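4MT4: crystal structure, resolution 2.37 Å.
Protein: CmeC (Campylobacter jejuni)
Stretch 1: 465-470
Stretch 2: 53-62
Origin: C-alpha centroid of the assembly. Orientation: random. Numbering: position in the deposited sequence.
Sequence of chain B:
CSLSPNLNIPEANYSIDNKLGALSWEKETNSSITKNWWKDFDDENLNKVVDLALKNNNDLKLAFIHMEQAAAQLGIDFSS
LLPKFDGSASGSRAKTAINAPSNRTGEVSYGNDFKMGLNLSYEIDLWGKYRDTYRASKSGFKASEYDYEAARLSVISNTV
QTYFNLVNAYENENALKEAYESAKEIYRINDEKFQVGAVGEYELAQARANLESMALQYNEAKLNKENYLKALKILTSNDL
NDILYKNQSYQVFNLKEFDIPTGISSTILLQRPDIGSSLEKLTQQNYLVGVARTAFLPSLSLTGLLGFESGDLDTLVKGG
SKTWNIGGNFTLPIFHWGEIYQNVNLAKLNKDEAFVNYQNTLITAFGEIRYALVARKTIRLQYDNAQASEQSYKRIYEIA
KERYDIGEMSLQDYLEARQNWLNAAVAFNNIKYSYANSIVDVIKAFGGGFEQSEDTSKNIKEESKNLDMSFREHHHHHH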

# COMPACT_ATOMS: atom_id res chain seq x y z
N LYS B 465 14.66 -6.55 25.34
CA LYS B 465 14.46 -7.10 26.68
C LYS B 465 13.03 -6.94 27.19
O LYS B 465 12.48 -7.86 27.80
CB LYS B 465 15.43 -6.43 27.65
CG LYS B 465 15.66 -4.96 27.33
CD LYS B 465 16.61 -4.29 28.31
CE LYS B 465 15.90 -3.88 29.58
NZ LYS B 465 16.66 -2.83 30.32
N ASN B 466 12.43 -5.78 26.95
CA ASN B 466 11.12 -5.45 27.50
C ASN B 466 9.98 -5.63 26.51
O ASN B 466 8.83 -5.28 26.81
CB ASN B 466 11.12 -4.02 28.03
CG ASN B 466 12.12 -3.81 29.15
OD1 ASN B 466 12.89 -2.85 29.14
ND2 ASN B 466 12.11 -4.71 30.13
N LEU B 467 10.28 -6.15 25.33
CA LEU B 467 9.25 -6.38 24.32
C LEU B 467 8.23 -7.40 24.82
O LEU B 467 8.58 -8.55 25.11
CB LEU B 467 9.87 -6.84 23.00
CG LEU B 467 8.91 -6.97 21.81
CD1 LEU B 467 8.29 -5.62 21.47
CD2 LEU B 467 9.63 -7.55 20.60
N ASP B 468 6.98 -6.98 24.94
CA ASP B 468 5.93 -7.83 25.50
C ASP B 468 5.55 -8.94 24.53
O ASP B 468 4.83 -8.71 23.56
CB ASP B 468 4.70 -6.99 25.86
CG ASP B 468 3.76 -7.72 26.81
OD1 ASP B 468 3.53 -8.93 26.63
OD2 ASP B 468 3.24 -7.07 27.74
N MET B 469 6.03 -10.15 24.81
CA MET B 469 5.63 -11.33 24.06
C MET B 469 4.96 -12.33 25.00
O MET B 469 5.06 -13.54 24.81
CB MET B 469 6.85 -11.96 23.37
CG MET B 469 7.61 -11.00 22.48
SD MET B 469 6.65 -10.40 21.08
CE MET B 469 6.47 -11.89 20.12
N SER B 470 4.29 -11.80 26.01
CA SER B 470 3.67 -12.63 27.05
C SER B 470 2.40 -13.31 26.55
O SER B 470 1.84 -14.18 27.23
CB SER B 470 3.35 -11.79 28.29
OG SER B 470 2.26 -10.92 28.04
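Stretch 2 53-62: ALKNNNDLKL

Stretch 2 is a helix, a break and a second helix. The first helix, which begins earlier in the chain, runs through Asn56; Asn57 leaves helical geometry at phi/psi -60/124, and the next helix starts at Asn58 and continues beyond Leu62. Asn57 serves both segments. Its N donates to Ala53 O at 2.9 Å, closing the first helix, while its OD1 accepts from Leu60 N at 3.0 Å and caps the second. Stretch 1, more than 400 residues away in sequence, has no regular secondary structure, and its middle lies against the bend, running broadly the same way as helix 53-56. The backbones come nearest where Leu467 CA and Lys55 CA are 4.4 Å apart.

Three residues, Leu467, Asp468 and Lys61, cover the most surface, with Lys55 close behind. Asp468 supplies the polar anchor. Its N donates to Lys55 O at 3.0 Å, with an angle of 156° at the hydrogen, so the carbonyl near the end of the first helix finds its donor in the incoming segment. The CA-to-CB bond of Asp468 points toward stretch 2, and with chi1 in t its OD2 forms a salt bridge to Lys55 NZ at 3.2 Å. One residue of stretch 1 thus holds one residue of stretch 2 by both backbone and side chain. Each end of the bridge is also tied within its own stretch: Lys55 NZ donates to Asn56 OD1 at 2.8 Å, and Asp468 OD1 accepts from Ser470 N at 3.0 Å and Ser470 OG at 2.7 Å. Just before the anchor, Asn466 O lies 3.6 Å from Lys55 CA in a CA-H...O contact.

Leu467 brings the apolar part of the contact. Its CA-to-CB bond points away overall, yet the end of the side chain comes nearer: chi1 in t and chi2 in p leave CD1 3.5 Å from Leu54 O, 3.9 Å from Leu60 CD2 and 4.0 Å from Lys61 CG. A single methyl therefore touches residues from both helices across the break.

Lys61 reaches up to stretch 1 as a long aliphatic arm. Its chi1 is m and the remaining three chi angles are t, an extended shape that carries CE to 3.2 Å from Asp468 O, while CG sits 4.2 Å from Met469 SD.

The rule to read here is a division between two neighbours on a short irregular segment: Leu467 fits its methyl across the break between helices, and Asp468 fixes the register through a main-chain hydrogen bond to Lys55, backed by a salt bridge to the side chain of that residue.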

# COMPACT_ATOMS: atom_id res chain seq x y z
N ALA B 53 6.21 2.19 24.00
CA ALA B 53 6.24 1.80 22.60
C ALA B 53 7.11 0.56 22.41
O ALA B 53 6.69 -0.41 21.79
CB ALA B 53 6.75 2.95 21.74
N LEU B 54 8.32 0.60 22.96
CA LEU B 54 9.25 -0.52 22.87
C LEU B 54 8.71 -1.78 23.55
O LEU B 54 9.22 -2.88 23.35
CB LEU B 54 10.60 -0.14 23.47
CG LEU B 54 11.39 0.92 22.70
CD1 LEU B 54 12.62 1.35 23.49
CD2 LEU B 54 11.79 0.40 21.33
N LYS B 55 7.67 -1.60 24.36
CA LYS B 55 7.06 -2.70 25.09
C LYS B 55 5.77 -3.18 24.42
O LYS B 55 5.52 -4.38 24.34
CB LYS B 55 6.78 -2.29 26.53
CG LYS B 55 6.00 -3.32 27.34
CD LYS B 55 5.62 -2.79 28.71
CE LYS B 55 4.77 -3.78 29.48
NZ LYS B 55 3.50 -4.09 28.77
N ASN B 56 4.96 -2.25 23.93
CA ASN B 56 3.61 -2.58 23.49
C ASN B 56 3.33 -2.46 21.99
O ASN B 56 2.34 -3.00 21.50
CB ASN B 56 2.60 -1.72 24.25
CG ASN B 56 2.67 -1.92 25.76
OD1 ASN B 56 2.91 -3.03 26.24
ND2 ASN B 56 2.46 -0.85 26.51
N ASN B 57 4.19 -1.75 21.26
CA ASN B 57 3.95 -1.52 19.83
C ASN B 57 3.85 -2.82 19.03
O ASN B 57 4.77 -3.64 19.05
CB ASN B 57 5.03 -0.62 19.23
CG ASN B 57 4.69 -0.14 17.83
OD1 ASN B 57 4.95 -0.83 16.85
ND2 ASN B 57 4.10 1.04 17.75
N ASN B 58 2.74 -2.99 18.33
CA ASN B 58 2.46 -4.23 17.61
C ASN B 58 3.24 -4.36 16.30
O ASN B 58 3.56 -5.47 15.88
CB ASN B 58 0.96 -4.35 17.34
CG ASN B 58 0.17 -4.67 18.60
OD1 ASN B 58 0.52 -5.59 19.34
ND2 ASN B 58 -0.88 -3.91 18.85
N ASP B 59 3.53 -3.23 15.66
CA ASP B 59 4.36 -3.26 14.45
C ASP B 59 5.77 -3.72 14.80
O ASP B 59 6.43 -4.40 14.01
CB ASP B 59 4.41 -1.88 13.79
CG ASP B 59 3.17 -1.59 12.96
OD1 ASP B 59 2.51 -2.55 12.51
OD2 ASP B 59 2.85 -0.40 12.76
N LEU B 60 6.23 -3.35 15.99
CA LEU B 60 7.53 -3.78 16.49
C LEU B 60 7.52 -5.28 16.77
O LEU B 60 8.51 -5.98 16.52
CB LEU B 60 7.91 -3.01 17.75
CG LEU B 60 9.31 -3.25 18.32
CD1 LEU B 60 10.37 -2.96 17.27
CD2 LEU B 60 9.54 -2.40 19.56
N LYS B 61 6.39 -5.77 17.29
CA LYS B 61 6.22 -7.20 17.55
C LYS B 61 6.20 -7.99 16.25
O LYS B 61 6.82 -9.04 16.15
CB LYS B 61 4.93 -7.45 18.34
CG LYS B 61 4.91 -6.82 19.72
CD LYS B 61 3.61 -7.13 20.46
CE LYS B 61 3.53 -6.37 21.77
NZ LYS B 61 2.28 -6.66 22.52
N LEU B 62 5.48 -7.47 15.26
CA LEU B 62 5.41 -8.09 13.94
C LEU B 62 6.80 -8.22 13.32
O LEU B 62 7.14 -9.25 12.75
CB LEU B 62 4.50 -7.29 13.02
CG LEU B 62 2.99 -7.36 13.28
CD1 LEU B 62 2.24 -6.38 12.39
CD2 LEU B 62 2.48 -8.78 13.08